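Local coordinates for periplasmic oligopeptide-binding protein (Burkholderia pseudomallei, PDB 3ZS6) that binds oligopeptides in the periplasm and, as a solute-binding protein of an ABC transport system, probably delivers them for import, at residues T352-T357 / E383-K388; Q187-I192 / P215-E220; R279-M284 / K335-Q340. All coordinates share one frame; numbering follows the deposited sequence.

Contact 1 (T352-T357 / E383-K388); sequences TLTYNT and ENVEFK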
ATOM      1  N   THR A 352     -20.575   4.434  13.492  1.00 18.54           N
ATOM      2  CA  THR A 352     -20.031   5.564  12.752  1.00 22.21           C
ATOM      3  C   THR A 352     -19.170   5.018  11.613  1.00 22.40           C
ATOM      4  O   THR A 352     -18.350   4.118  11.822  1.00 17.10           O
ATOM      5  CB  THR A 352     -19.213   6.494  13.670  1.00 23.15           C
ATOM      6  OG1 THR A 352     -20.098   7.147  14.591  1.00 25.73           O
ATOM      7  CG2 THR A 352     -18.475   7.552  12.861  1.00 16.07           C
ATOM      8  N   LEU A 353     -19.389   5.533  10.406  1.00 24.30           N
ATOM      9  CA  LEU A 353     -18.605   5.130   9.234  1.00 20.74           C
ATOM     10  C   LEU A 353     -17.657   6.262   8.834  1.00 22.67           C
ATOM     11  O   LEU A 353     -18.079   7.307   8.328  1.00 20.03           O
ATOM     12  CB  LEU A 353     -19.529   4.750   8.067  1.00 13.28           C
ATOM     13  CG  LEU A 353     -18.945   4.487   6.671  1.00 20.52           C
ATOM     14  CD1 LEU A 353     -17.823   3.468   6.709  1.00 27.44           C
ATOM     15  CD2 LEU A 353     -20.048   4.028   5.705  1.00 19.27           C
ATOM     16  N   THR A 354     -16.372   6.060   9.075  1.00 14.00           N
ATOM     17  CA  THR A 354     -15.398   7.112   8.823  1.00 16.73           C
ATOM     18  C   THR A 354     -14.638   6.869   7.518  1.00 18.34           C
ATOM     19  O   THR A 354     -14.206   5.749   7.249  1.00 17.49           O
ATOM     20  CB  THR A 354     -14.409   7.219   9.991  1.00 15.98           C
ATOM     21  OG1 THR A 354     -15.139   7.337  11.221  1.00 19.85           O
ATOM     22  CG2 THR A 354     -13.495   8.425   9.818  1.00 13.08           C
ATOM     23  N   TYR A 355     -14.476   7.917   6.713  1.00 12.36           N
ATOM     24  CA  TYR A 355     -13.680   7.823   5.486  1.00  9.76           C
ATOM     25  C   TYR A 355     -12.853   9.088   5.298  1.00 15.47           C
ATOM     26  O   TYR A 355     -13.149  10.119   5.900  1.00 16.76           O
ATOM     27  CB  TYR A 355     -14.580   7.613   4.265  1.00  7.41           C
ATOM     28  CG  TYR A 355     -15.469   8.796   3.970  1.00 13.22           C
ATOM     29  CD1 TYR A 355     -16.713   8.924   4.576  1.00 13.18           C
ATOM     30  CD2 TYR A 355     -15.064   9.793   3.093  1.00 12.50           C
ATOM     31  CE1 TYR A 355     -17.532  10.011   4.312  1.00 15.86           C
ATOM     32  CE2 TYR A 355     -15.882  10.887   2.818  1.00 11.21           C
ATOM     33  CZ  TYR A 355     -17.112  10.989   3.432  1.00 20.21           C
ATOM     34  OH  TYR A 355     -17.924  12.076   3.174  1.00 23.49           O
ATOM     35  N   ASN A 356     -11.822   9.016   4.462  1.00 11.72           N
ATOM     36  CA  ASN A 356     -11.014  10.201   4.187  1.00 12.55           C
ATOM     37  C   ASN A 356     -11.645  11.033   3.090  1.00 16.10           C
ATOM     38  O   ASN A 356     -12.057  10.501   2.059  1.00 11.50           O
ATOM     39  CB  ASN A 356      -9.558   9.847   3.843  1.00 13.46           C
ATOM     40  CG  ASN A 356      -9.449   8.926   2.650  1.00 11.83           C
ATOM     41  OD1 ASN A 356      -9.920   7.790   2.697  1.00 13.74           O
ATOM     42  ND2 ASN A 356      -8.827   9.408   1.573  1.00  9.67           N
ATOM     43  N   THR A 357     -11.741  12.338   3.344  1.00 16.34           N
ATOM     44  CA  THR A 357     -12.398  13.286   2.450  1.00 15.00           C
ATOM     45  C   THR A 357     -12.015  13.070   0.991  1.00 14.65           C
ATOM     46  O   THR A 357     -10.835  13.152   0.632  1.00 16.24           O
ATOM     47  CB  THR A 357     -12.060  14.734   2.863  1.00 19.66           C
ATOM     48  OG1 THR A 357     -12.316  14.901   4.268  1.00 19.65           O
ATOM     49  CG2 THR A 357     -12.889  15.743   2.054  1.00 18.63           C
ATOM     50  N   GLU A 383     -18.781  10.171   8.535  1.00 19.74           N
ATOM     51  CA  GLU A 383     -17.856  11.139   9.090  1.00 19.40           C
ATOM     52  C   GLU A 383     -16.616  11.155   8.197  1.00 23.09           C
ATOM     53  O   GLU A 383     -16.075  10.100   7.859  1.00 15.09           O
ATOM     54  CB  GLU A 383     -17.521  10.745  10.534  1.00 22.71           C
ATOM     55  CG  GLU A 383     -16.219  11.293  11.088  1.00 34.78           C
ATOM     56  CD  GLU A 383     -15.972  10.836  12.524  1.00 45.55           C
ATOM     57  OE1 GLU A 383     -16.714  11.295  13.424  1.00 43.93           O
ATOM     58  OE2 GLU A 383     -15.048  10.012  12.748  1.00 44.94           O
ATOM     59  N   ASN A 384     -16.191  12.347   7.784  1.00 18.00           N
ATOM     60  CA  ASN A 384     -15.039  12.464   6.898  1.00 19.45           C
ATOM     61  C   ASN A 384     -13.869  13.134   7.602  1.00 22.71           C
ATOM     62  O   ASN A 384     -14.054  14.118   8.308  1.00 17.70           O
ATOM     63  CB  ASN A 384     -15.406  13.209   5.607  1.00 16.84           C
ATOM     64  CG  ASN A 384     -15.759  14.680   5.849  1.00 23.60           C
ATOM     65  OD1 ASN A 384     -16.770  14.992   6.478  1.00 23.99           O
ATOM     66  ND2 ASN A 384     -14.931  15.581   5.338  1.00 20.27           N
ATOM     67  N   VAL A 385     -12.672  12.576   7.426  1.00 17.66           N
ATOM     68  CA  VAL A 385     -11.459  13.155   8.000  1.00 12.56           C
ATOM     69  C   VAL A 385     -10.319  13.151   6.992  1.00 14.94           C
ATOM     70  O   VAL A 385     -10.400  12.494   5.945  1.00 12.21           O
ATOM     71  CB  VAL A 385     -10.975  12.369   9.239  1.00  9.66           C
ATOM     72  CG1 VAL A 385     -12.031  12.378  10.334  1.00 13.72           C
ATOM     73  CG2 VAL A 385     -10.597  10.941   8.846  1.00  7.81           C
ATOM     74  N   GLU A 386      -9.252  13.878   7.319  1.00 16.92           N
ATOM     75  CA  GLU A 386      -8.024  13.839   6.537  1.00 14.57           C
ATOM     76  C   GLU A 386      -7.428  12.427   6.573  1.00 13.72           C
ATOM     77  O   GLU A 386      -7.519  11.725   7.588  1.00 12.91           O
ATOM     78  CB  GLU A 386      -7.005  14.849   7.082  1.00 15.03           C
ATOM     79  CG  GLU A 386      -5.660  14.775   6.390  1.00 36.27           C
ATOM     80  CD  GLU A 386      -4.682  15.834   6.880  1.00 46.89           C
ATOM     81  OE1 GLU A 386      -4.948  16.454   7.934  1.00 39.67           O
ATOM     82  OE2 GLU A 386      -3.650  16.046   6.201  1.00 47.61           O
ATOM     83  N   PHE A 387      -6.809  12.014   5.472  1.00  9.59           N
ATOM     84  CA  PHE A 387      -6.267  10.655   5.375  1.00 12.34           C
ATOM     85  C   PHE A 387      -5.265  10.297   6.476  1.00 14.80           C
ATOM     86  O   PHE A 387      -5.307   9.189   7.009  1.00 12.62           O
ATOM     87  CB  PHE A 387      -5.639  10.414   3.997  1.00 11.35           C
ATOM     88  CG  PHE A 387      -5.164   9.003   3.791  1.00 16.54           C
ATOM     89  CD1 PHE A 387      -6.065   7.941   3.802  1.00 17.86           C
ATOM     90  CD2 PHE A 387      -3.817   8.733   3.586  1.00 17.79           C
ATOM     91  CE1 PHE A 387      -5.628   6.628   3.606  1.00 16.36           C
ATOM     92  CE2 PHE A 387      -3.371   7.428   3.395  1.00 16.84           C
ATOM     93  CZ  PHE A 387      -4.276   6.375   3.405  1.00 14.99           C
ATOM     94  N   LYS A 388      -4.359  11.219   6.807  1.00 14.13           N
ATOM     95  CA  LYS A 388      -3.370  10.976   7.863  1.00 17.44           C
ATOM     96  C   LYS A 388      -4.045  10.668   9.188  1.00 14.65           C
ATOM     97  O   LYS A 388      -3.578   9.830   9.956  1.00 16.57           O
ATOM     98  CB  LYS A 388      -2.457  12.194   8.053  1.00 24.95           C
ATOM     99  CG  LYS A 388      -1.259  12.236   7.125  1.00 38.67           C
ATOM    100  CD  LYS A 388      -0.698  13.651   7.022  1.00 44.31           C
ATOM    101  CE  LYS A 388      -0.421  14.247   8.394  1.00 48.13           C
ATOM    102  NZ  LYS A 388       0.106  15.644   8.292  1.00 51.30           N
TER
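Tyr-355 meets Glu-383, Asn-384 and Val-385 in a parallel strand pair whose polar contacts come mostly from the backbone. Tyr-355 N donates to Glu-383 O at 2.9 Å, and Tyr-355 O accepts from Val-385 N; the ladder continues from Leu-353 O, which receives Glu-383 N, to Val-385 O, which takes Thr-357 N. Tyr-355 thus bonds the two residues flanking its bridge partner Asn-384, as parallel pairing requires. CA-H...O contacts fill the gaps, among them Asn-356 CA to Val-385 O at 3.0 Å.

These strands are the two arms of a beta-alpha-beta unit, strand 350-356, helix 359-376 and strand 379-385, and strand 401-407 borders 350-356 on its other side through backbone bonds to Thr-354.

Among side-chain polar contacts, Asn-384 ND2 gives a nearly straight bond to Thr-357 OG1 (2.9 Å, 165° at the hydrogen), with the hydroxyl close to the amide plane. Thr-354 and Glu-383 run alongside each other, and OG1 of the threonine lies 3.1 Å from OE2 of the glutamate.

Tyr-355 holds CG between its backbone N and carbonyl carbon (chi1 66°), which turns the ring towards the neighbouring strand; Asn-384 CB sits over one face, 3.9 Å from the centroid, as a CH-pi contact. Beyond the N-cap Glu-386, Phe-387 opens helix 387-395. Its CD1 packs 3.7 Å from Asn-356 CG, while Asn-356 OD1 is bonded by Arg-403 and Phe-387 also packs on the backbone of the bound peptide.

Contact 2 (Q187-I192 / P215-E220); sequences QPNNRI and PIENDE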
ATOM      1  N   GLN A 187       5.649  22.128   1.559  1.00 18.47           N
ATOM      2  CA  GLN A 187       4.606  22.870   2.259  1.00 19.77           C
ATOM      3  C   GLN A 187       3.400  21.960   2.437  1.00 18.82           C
ATOM      4  O   GLN A 187       2.702  21.654   1.469  1.00 20.79           O
ATOM      5  CB  GLN A 187       4.215  24.132   1.484  1.00 21.02           C
ATOM      6  CG  GLN A 187       5.378  25.089   1.227  1.00 24.25           C
ATOM      7  CD  GLN A 187       4.948  26.338   0.473  1.00 34.64           C
ATOM      8  OE1 GLN A 187       3.905  26.929   0.762  1.00 37.57           O
ATOM      9  NE2 GLN A 187       5.744  26.734  -0.513  1.00 35.23           N
ATOM     10  N   PRO A 188       3.153  21.517   3.678  1.00 23.94           N
ATOM     11  CA  PRO A 188       2.112  20.511   3.936  1.00 24.89           C
ATOM     12  C   PRO A 188       0.752  20.941   3.405  1.00 22.65           C
ATOM     13  O   PRO A 188       0.355  22.084   3.601  1.00 20.51           O
ATOM     14  CB  PRO A 188       2.097  20.413   5.465  1.00 27.87           C
ATOM     15  CG  PRO A 188       3.498  20.760   5.861  1.00 31.30           C
ATOM     16  CD  PRO A 188       3.900  21.861   4.900  1.00 30.72           C
ATOM     17  N   ASN A 189       0.058  20.031   2.729  1.00 14.67           N
ATOM     18  CA  ASN A 189      -1.256  20.324   2.157  1.00 17.87           C
ATOM     19  C   ASN A 189      -1.208  21.351   1.038  1.00 17.06           C
ATOM     20  O   ASN A 189      -2.237  21.870   0.607  1.00 19.64           O
ATOM     21  CB  ASN A 189      -2.223  20.791   3.235  1.00 25.18           C
ATOM     22  CG  ASN A 189      -2.605  19.682   4.173  1.00 35.50           C
ATOM     23  OD1 ASN A 189      -2.331  19.744   5.371  1.00 44.79           O
ATOM     24  ND2 ASN A 189      -3.232  18.646   3.631  1.00 33.41           N
ATOM     25  N   ASN A 190      -0.006  21.673   0.593  1.00 15.31           N
ATOM     26  CA  ASN A 190       0.160  22.643  -0.471  1.00 14.93           C
ATOM     27  C   ASN A 190       0.960  22.041  -1.610  1.00 15.50           C
ATOM     28  O   ASN A 190       0.420  21.767  -2.675  1.00 13.32           O
ATOM     29  CB  ASN A 190       0.834  23.909   0.057  1.00 20.96           C
ATOM     30  CG  ASN A 190       0.900  25.010  -0.979  1.00 29.03           C
ATOM     31  OD1 ASN A 190       0.793  24.758  -2.175  1.00 33.86           O
ATOM     32  ND2 ASN A 190       1.072  26.241  -0.522  1.00 23.58           N
ATOM     33  N   ARG A 191       2.248  21.824  -1.378  1.00 11.34           N
ATOM     34  CA  ARG A 191       3.088  21.225  -2.401  1.00 19.49           C
ATOM     35  C   ARG A 191       4.384  20.657  -1.857  1.00 16.93           C
ATOM     36  O   ARG A 191       4.877  21.071  -0.799  1.00 15.69           O
ATOM     37  CB  ARG A 191       3.414  22.263  -3.475  1.00 22.02           C
ATOM     38  CG  ARG A 191       3.975  23.545  -2.896  1.00 30.75           C
ATOM     39  CD  ARG A 191       5.310  23.909  -3.508  1.00 39.13           C
ATOM     40  NE  ARG A 191       5.187  24.867  -4.598  1.00 38.95           N
ATOM     41  CZ  ARG A 191       6.052  25.856  -4.819  1.00 45.65           C
ATOM     42  NH1 ARG A 191       7.097  26.021  -4.017  1.00 43.14           N
ATOM     43  NH2 ARG A 191       5.872  26.686  -5.839  1.00 49.09           N
ATOM     44  N   ILE A 192       4.921  19.693  -2.599  1.00 11.47           N
ATOM     45  CA  ILE A 192       6.279  19.216  -2.412  1.00 13.57           C
ATOM     46  C   ILE A 192       7.008  19.367  -3.744  1.00 14.22           C
ATOM     47  O   ILE A 192       6.483  18.987  -4.789  1.00 16.01           O
ATOM     48  CB  ILE A 192       6.307  17.753  -1.954  1.00 13.96           C
ATOM     49  CG1 ILE A 192       6.153  17.675  -0.435  1.00 18.30           C
ATOM     50  CG2 ILE A 192       7.609  17.065  -2.405  1.00 15.40           C
ATOM     51  CD1 ILE A 192       5.969  16.258   0.094  1.00 16.34           C
ATOM     52  N   PRO A 215      -0.945  17.601  -3.262  1.00 10.58           N
ATOM     53  CA  PRO A 215      -2.038  16.892  -2.584  1.00 15.13           C
ATOM     54  C   PRO A 215      -3.371  17.522  -2.934  1.00 18.95           C
ATOM     55  O   PRO A 215      -3.623  18.686  -2.580  1.00 19.82           O
ATOM     56  CB  PRO A 215      -1.736  17.119  -1.097  1.00 13.98           C
ATOM     57  CG  PRO A 215      -0.965  18.407  -1.075  1.00 16.82           C
ATOM     58  CD  PRO A 215      -0.120  18.379  -2.323  1.00 14.37           C
ATOM     59  N   ILE A 216      -4.209  16.766  -3.632  1.00 14.87           N
ATOM     60  CA  ILE A 216      -5.545  17.222  -4.010  1.00 14.40           C
ATOM     61  C   ILE A 216      -6.536  16.123  -3.642  1.00 18.52           C
ATOM     62  O   ILE A 216      -6.497  15.032  -4.217  1.00 12.16           O
ATOM     63  CB  ILE A 216      -5.636  17.451  -5.529  1.00 12.62           C
ATOM     64  CG1 ILE A 216      -4.527  18.399  -6.007  1.00 27.49           C
ATOM     65  CG2 ILE A 216      -7.012  17.986  -5.916  1.00 11.66           C
ATOM     66  CD1 ILE A 216      -4.778  19.854  -5.662  1.00 36.58           C
ATOM     67  N   GLU A 217      -7.433  16.409  -2.706  1.00 14.83           N
ATOM     68  CA  GLU A 217      -8.301  15.376  -2.163  1.00 17.97           C
ATOM     69  C   GLU A 217      -9.445  15.031  -3.103  1.00 22.09           C
ATOM     70  O   GLU A 217      -9.898  13.891  -3.148  1.00 25.59           O
ATOM     71  CB  GLU A 217      -8.850  15.811  -0.799  1.00 14.51           C
ATOM     72  CG  GLU A 217      -7.755  16.112   0.231  1.00 21.74           C
ATOM     73  CD  GLU A 217      -6.991  17.407  -0.071  1.00 42.90           C
ATOM     74  OE1 GLU A 217      -7.466  18.212  -0.906  1.00 47.25           O
ATOM     75  OE2 GLU A 217      -5.912  17.619   0.530  1.00 52.84           O
ATOM     76  N   ASN A 218      -9.894  16.031  -3.850  1.00 14.08           N
ATOM     77  CA  ASN A 218     -11.075  15.923  -4.694  1.00 21.85           C
ATOM     78  C   ASN A 218     -10.712  15.620  -6.153  1.00 24.55           C
ATOM     79  O   ASN A 218     -10.028  16.412  -6.805  1.00 18.12           O
ATOM     80  CB  ASN A 218     -11.866  17.230  -4.607  1.00 30.86           C
ATOM     81  CG  ASN A 218     -13.183  17.169  -5.351  1.00 41.01           C
ATOM     82  OD1 ASN A 218     -13.226  17.323  -6.572  1.00 37.57           O
ATOM     83  ND2 ASN A 218     -14.273  16.953  -4.616  1.00 40.05           N
ATOM     84  N   ASP A 219     -11.164  14.476  -6.660  1.00 21.48           N
ATOM     85  CA  ASP A 219     -10.793  14.045  -8.009  1.00 24.46           C
ATOM     86  C   ASP A 219     -11.311  14.991  -9.099  1.00 24.84           C
ATOM     87  O   ASP A 219     -10.681  15.151 -10.145  1.00 26.28           O
ATOM     88  CB  ASP A 219     -11.261  12.612  -8.265  1.00 26.06           C
ATOM     89  CG  ASP A 219     -10.554  11.598  -7.372  1.00 30.78           C
ATOM     90  OD1 ASP A 219      -9.306  11.573  -7.370  1.00 26.21           O
ATOM     91  OD2 ASP A 219     -11.247  10.831  -6.664  1.00 34.36           O
ATOM     92  N   GLU A 220     -12.456  15.619  -8.853  1.00 23.78           N
ATOM     93  CA  GLU A 220     -13.008  16.568  -9.815  1.00 32.47           C
ATOM     94  C   GLU A 220     -12.134  17.805  -9.955  1.00 27.54           C
ATOM     95  O   GLU A 220     -11.893  18.282 -11.065  1.00 29.61           O
ATOM     96  CB  GLU A 220     -14.443  16.961  -9.451  1.00 40.41           C
ATOM     97  CG  GLU A 220     -15.506  16.159 -10.193  1.00 55.34           C
ATOM     98  CD  GLU A 220     -15.555  16.479 -11.683  1.00 59.68           C
ATOM     99  OE1 GLU A 220     -14.933  17.480 -12.106  0.86 56.94           O
ATOM    100  OE2 GLU A 220     -16.220  15.727 -12.430  0.81 61.32           O
TER
HETATM  101  O   HOH W   1      -2.222  21.077  -3.550  1.00 21.02           O
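At a classic beta bulge, in which Asn-190 and Arg-191 both face Gln-187, the backbone of Asn-189 and Asn-190 packs against the ring of Pro-215. Gln-187 O is the common acceptor of the bulge: it takes Asn-190 N at 2.8 Å and Arg-191 N at 2.9 Å, two bonds that grip a single carbonyl oxygen. Gln-187 N closes the pairing by donating to Arg-191 O at 2.7 Å. Asn-189, with positive phi (66°), makes the sharp turn of the connection.

Pro-215 meets this turn through CG and CD. Pro-215 CG approaches Asn-189 C at 3.6 Å. Pro-215 CD comes within 3.4 Å of Asn-190 O, so that plain van der Waals packing against a backbone, rather than side chain on side chain, makes the direct contact. No hydrogen bond runs straight across. A water takes on that role instead, donating to Asn-190 O and to Pro-215 O, each at 2.9 Å, and linking the two carbonyls.

In the fold, the bulged turn closes the beta hairpin of strands 181-187 and 191-196 in a mixed four-stranded sheet, and Pro-215 ends strand 210-215, the next strand over. The packing lies at the end of two adjacent inner strands, antiparallel to each other, where the chain leaves for helix 219-227, whose N-cap is Asn-218.

Two further polar partners belong to the turn's surroundings. Glu-14 OE1 accepts from Asn-189 N, and Arg-191 NH1 forms a salt bridge with Asp-185, which also accepts from Gln-187 NE2. Across the contact, Asn-189 ND2 lies 4.2 Å from Glu-217 OE2, a loose approach of two polar tips at the exposed margin.

Contact 3 (R279-M284 / K335-Q340); sequences REALAM and KNLLKQ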
ATOM      1  N   ARG A 279     -20.467  -9.157  11.603  1.00 16.98           N
ATOM      2  CA  ARG A 279     -19.573  -8.746  10.506  1.00 18.90           C
ATOM      3  C   ARG A 279     -20.021  -9.351   9.176  1.00 20.57           C
ATOM      4  O   ARG A 279     -20.076  -8.672   8.146  1.00 20.77           O
ATOM      5  CB  ARG A 279     -18.107  -9.127  10.802  1.00 16.93           C
ATOM      6  CG  ARG A 279     -17.562  -8.562  12.126  1.00 12.75           C
ATOM      7  CD  ARG A 279     -16.023  -8.624  12.220  1.00 14.28           C
ATOM      8  NE  ARG A 279     -15.510  -9.993  12.221  1.00 16.85           N
ATOM      9  CZ  ARG A 279     -15.233 -10.697  13.317  1.00 22.58           C
ATOM     10  NH1 ARG A 279     -15.407 -10.165  14.528  1.00 20.72           N
ATOM     11  NH2 ARG A 279     -14.774 -11.939  13.200  1.00 17.39           N
ATOM     12  N   GLU A 280     -20.347 -10.636   9.220  1.00 22.35           N
ATOM     13  CA  GLU A 280     -20.818 -11.380   8.064  1.00 19.56           C
ATOM     14  C   GLU A 280     -22.116 -10.794   7.503  1.00 22.44           C
ATOM     15  O   GLU A 280     -22.259 -10.617   6.290  1.00 21.77           O
ATOM     16  CB  GLU A 280     -21.038 -12.837   8.472  1.00 21.71           C
ATOM     17  CG  GLU A 280     -21.410 -13.765   7.340  1.00 24.94           C
ATOM     18  CD  GLU A 280     -21.565 -15.204   7.811  1.00 34.87           C
ATOM     19  OE1 GLU A 280     -21.345 -15.468   9.015  1.00 40.05           O
ATOM     20  OE2 GLU A 280     -21.896 -16.067   6.977  1.00 33.55           O
ATOM     21  N   ALA A 281     -23.065 -10.501   8.387  1.00 20.92           N
ATOM     22  CA  ALA A 281     -24.326  -9.892   7.966  1.00 21.08           C
ATOM     23  C   ALA A 281     -24.092  -8.581   7.210  1.00 19.05           C
ATOM     24  O   ALA A 281     -24.702  -8.332   6.171  1.00 21.19           O
ATOM     25  CB  ALA A 281     -25.221  -9.647   9.168  1.00 14.84           C
ATOM     26  N   LEU A 282     -23.218  -7.736   7.747  1.00 13.89           N
ATOM     27  CA  LEU A 282     -22.932  -6.452   7.124  1.00 17.04           C
ATOM     28  C   LEU A 282     -22.333  -6.657   5.738  1.00 18.08           C
ATOM     29  O   LEU A 282     -22.659  -5.932   4.793  1.00 13.67           O
ATOM     30  CB  LEU A 282     -21.985  -5.622   7.997  1.00 19.81           C
ATOM     31  CG  LEU A 282     -22.510  -5.150   9.362  1.00 22.04           C
ATOM     32  CD1 LEU A 282     -21.397  -4.477  10.168  1.00 18.72           C
ATOM     33  CD2 LEU A 282     -23.697  -4.202   9.198  1.00 20.23           C
ATOM     34  N   ALA A 283     -21.476  -7.664   5.617  1.00 19.81           N
ATOM     35  CA  ALA A 283     -20.812  -7.954   4.349  1.00 20.07           C
ATOM     36  C   ALA A 283     -21.757  -8.469   3.264  1.00 21.03           C
ATOM     37  O   ALA A 283     -21.668  -8.059   2.106  1.00 23.34           O
ATOM     38  CB  ALA A 283     -19.673  -8.947   4.563  1.00 17.21           C
ATOM     39  N   MET A 284     -22.653  -9.374   3.634  1.00 19.28           N
ATOM     40  CA  MET A 284     -23.416 -10.115   2.637  1.00 22.17           C
ATOM     41  C   MET A 284     -24.569  -9.317   2.040  1.00 18.77           C
ATOM     42  O   MET A 284     -25.095  -9.672   0.993  1.00 24.67           O
ATOM     43  CB  MET A 284     -23.926 -11.446   3.214  1.00 27.48           C
ATOM     44  CG  MET A 284     -25.027 -11.311   4.238  1.00 30.74           C
ATOM     45  SD  MET A 284     -25.420 -12.901   5.009  1.00 49.18           S
ATOM     46  CE  MET A 284     -25.652 -13.942   3.573  1.00 17.19           C
ATOM     47  N   LYS A 335     -30.275 -10.858   8.202  1.00 23.72           N
ATOM     48  CA  LYS A 335     -31.139 -10.461   9.317  1.00 31.43           C
ATOM     49  C   LYS A 335     -31.192 -11.538  10.404  1.00 27.76           C
ATOM     50  O   LYS A 335     -31.201 -11.236  11.597  1.00 34.28           O
ATOM     51  CB  LYS A 335     -32.554 -10.122   8.828  1.00 37.52           C
ATOM     52  CG  LYS A 335     -32.686  -8.712   8.272  1.00 39.07           C
ATOM     53  CD  LYS A 335     -34.126  -8.349   7.950  1.00 50.68           C
ATOM     54  CE  LYS A 335     -34.625  -9.076   6.713  1.00 58.18           C
ATOM     55  NZ  LYS A 335     -36.019  -8.675   6.371  1.00 62.50           N
ATOM     56  N   ASN A 336     -31.227 -12.797   9.990  1.00 25.11           N
ATOM     57  CA  ASN A 336     -31.223 -13.911  10.934  0.54 25.51           C
ATOM     58  C   ASN A 336     -29.897 -13.989  11.697  1.00 26.83           C
ATOM     59  O   ASN A 336     -29.860 -14.332  12.882  1.00 28.21           O
ATOM     60  CB  ASN A 336     -31.498 -15.225  10.199  0.54 28.13           C
ATOM     61  CG  ASN A 336     -32.125 -16.277  11.094  0.54 29.04           C
ATOM     62  OD1 ASN A 336     -31.431 -17.117  11.669  0.54 30.02           O
ATOM     63  ND2 ASN A 336     -33.447 -16.239  11.213  0.54 30.20           N
ATOM     64  N   LEU A 337     -28.806 -13.666  11.012  1.00 25.91           N
ATOM     65  CA  LEU A 337     -27.507 -13.611  11.668  1.00 28.46           C
ATOM     66  C   LEU A 337     -27.522 -12.564  12.778  1.00 20.55           C
ATOM     67  O   LEU A 337     -27.042 -12.816  13.881  1.00 23.64           O
ATOM     68  CB  LEU A 337     -26.393 -13.295  10.660  1.00 27.74           C
ATOM     69  CG  LEU A 337     -25.993 -14.417   9.709  1.00 26.47           C
ATOM     70  CD1 LEU A 337     -24.964 -13.908   8.682  1.00 29.37           C
ATOM     71  CD2 LEU A 337     -25.445 -15.612  10.480  1.00 25.18           C
ATOM     72  N   LEU A 338     -28.071 -11.386  12.484  1.00 21.91           N
ATOM     73  CA  LEU A 338     -28.144 -10.318  13.477  1.00 18.38           C
ATOM     74  C   LEU A 338     -28.977 -10.777  14.666  1.00 25.70           C
ATOM     75  O   LEU A 338     -28.628 -10.529  15.826  1.00 24.11           O
ATOM     76  CB  LEU A 338     -28.743  -9.045  12.873  1.00 22.14           C
ATOM     77  CG  LEU A 338     -27.857  -8.241  11.908  1.00 23.08           C
ATOM     78  CD1 LEU A 338     -28.550  -6.954  11.490  1.00 21.01           C
ATOM     79  CD2 LEU A 338     -26.502  -7.940  12.539  1.00 21.63           C
ATOM     80  N   LYS A 339     -30.082 -11.451  14.368  1.00 25.19           N
ATOM     81  CA  LYS A 339     -30.948 -11.990  15.410  1.00 28.47           C
ATOM     82  C   LYS A 339     -30.176 -13.002  16.248  1.00 31.10           C
ATOM     83  O   LYS A 339     -30.155 -12.919  17.478  1.00 32.18           O
ATOM     84  CB  LYS A 339     -32.186 -12.635  14.785  1.00 28.67           C
ATOM     85  CG  LYS A 339     -33.124 -13.308  15.780  1.00 41.39           C
ATOM     86  CD  LYS A 339     -34.374 -13.838  15.076  1.00 47.66           C
ATOM     87  CE  LYS A 339     -35.343 -14.483  16.059  1.00 52.08           C
ATOM     88  NZ  LYS A 339     -36.505 -15.101  15.359  1.00 52.66           N
ATOM     89  N   GLN A 340     -29.528 -13.949  15.574  1.00 33.46           N
ATOM     90  CA  GLN A 340     -28.721 -14.959  16.254  1.00 33.78           C
ATOM     91  C   GLN A 340     -27.692 -14.310  17.174  1.00 30.24           C
ATOM     92  O   GLN A 340     -27.389 -14.831  18.247  1.00 30.50           O
ATOM     93  CB  GLN A 340     -28.025 -15.871  15.237  1.00 36.02           C
ATOM     94  CG  GLN A 340     -28.969 -16.795  14.466  1.00 37.86           C
ATOM     95  CD  GLN A 340     -28.291 -17.510  13.299  1.00 42.93           C
ATOM     96  OE1 GLN A 340     -27.065 -17.639  13.253  1.00 37.92           O
ATOM     97  NE2 GLN A 340     -29.094 -17.975  12.345  1.00 46.77           N
TER
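Leu-337 carries CG anti to its carbonyl carbon (chi1 -74°) and Met-284 carries CG between its backbone N and carbonyl carbon (chi1 71°), a pair of torsions that lets the leucine's CD1 meet the methionine's sulphur. The setting is an antiparallel helix pair: helices 276-285 and 327-340 pack together, segments 279-284 and 335-340 running at 164° with their axes 8.6 Å apart.

The small Ala-281 is consistent with so near an approach. It faces the other helix, and Ala-281 CB lies 4.1 Å from Leu-337 CB and 4.0 Å from Leu-338 CD2, so that two successive leucines share one methyl group. That chi1, with chi2 extended, carries Met-284 SD to 3.8 Å from Leu-337 CD1. No hydrogen bond crosses this mainly apolar interface. Beside it, helix 359-376 covers the flank, with Leu-376 against Leu-338 and Trp-372 NE1 bonded to Leu-282 O.

Leu-337 CD1 gathers most of the contacts from segment 279-284. Ala-281 N stands 3.9 Å away, and Glu-280, extended and crossing the leucine at about a right angle, lays its aliphatic stem and carboxylate carbon along the same methyl, Glu-280 CD reaching Leu-337 CD1 at 3.7 Å.

In the fold
Three ways of joining parts of one chain appear here. Contact 3 is buried and mainly apolar, with no hydrogen bond across the helices, contact 1 is partly buried and carried by a backbone ladder, and contact 2 lies at the surface, where a water does the polar bridging. Contacts 1 and 2 are neighbours, their centres about 16 Å apart: Thr-357 O packs on Glu-217 CB at 3.6 Å, and Glu-386 lies beside Asn-189. Contact 3 touches neither, its nearest atoms about 9 Å from contact 1 and about 23 Å from contact 2. Helix 359-376 nevertheless packs on both contacts 1 and 3, and helix 327-340 precedes strand 350-356 in the chain.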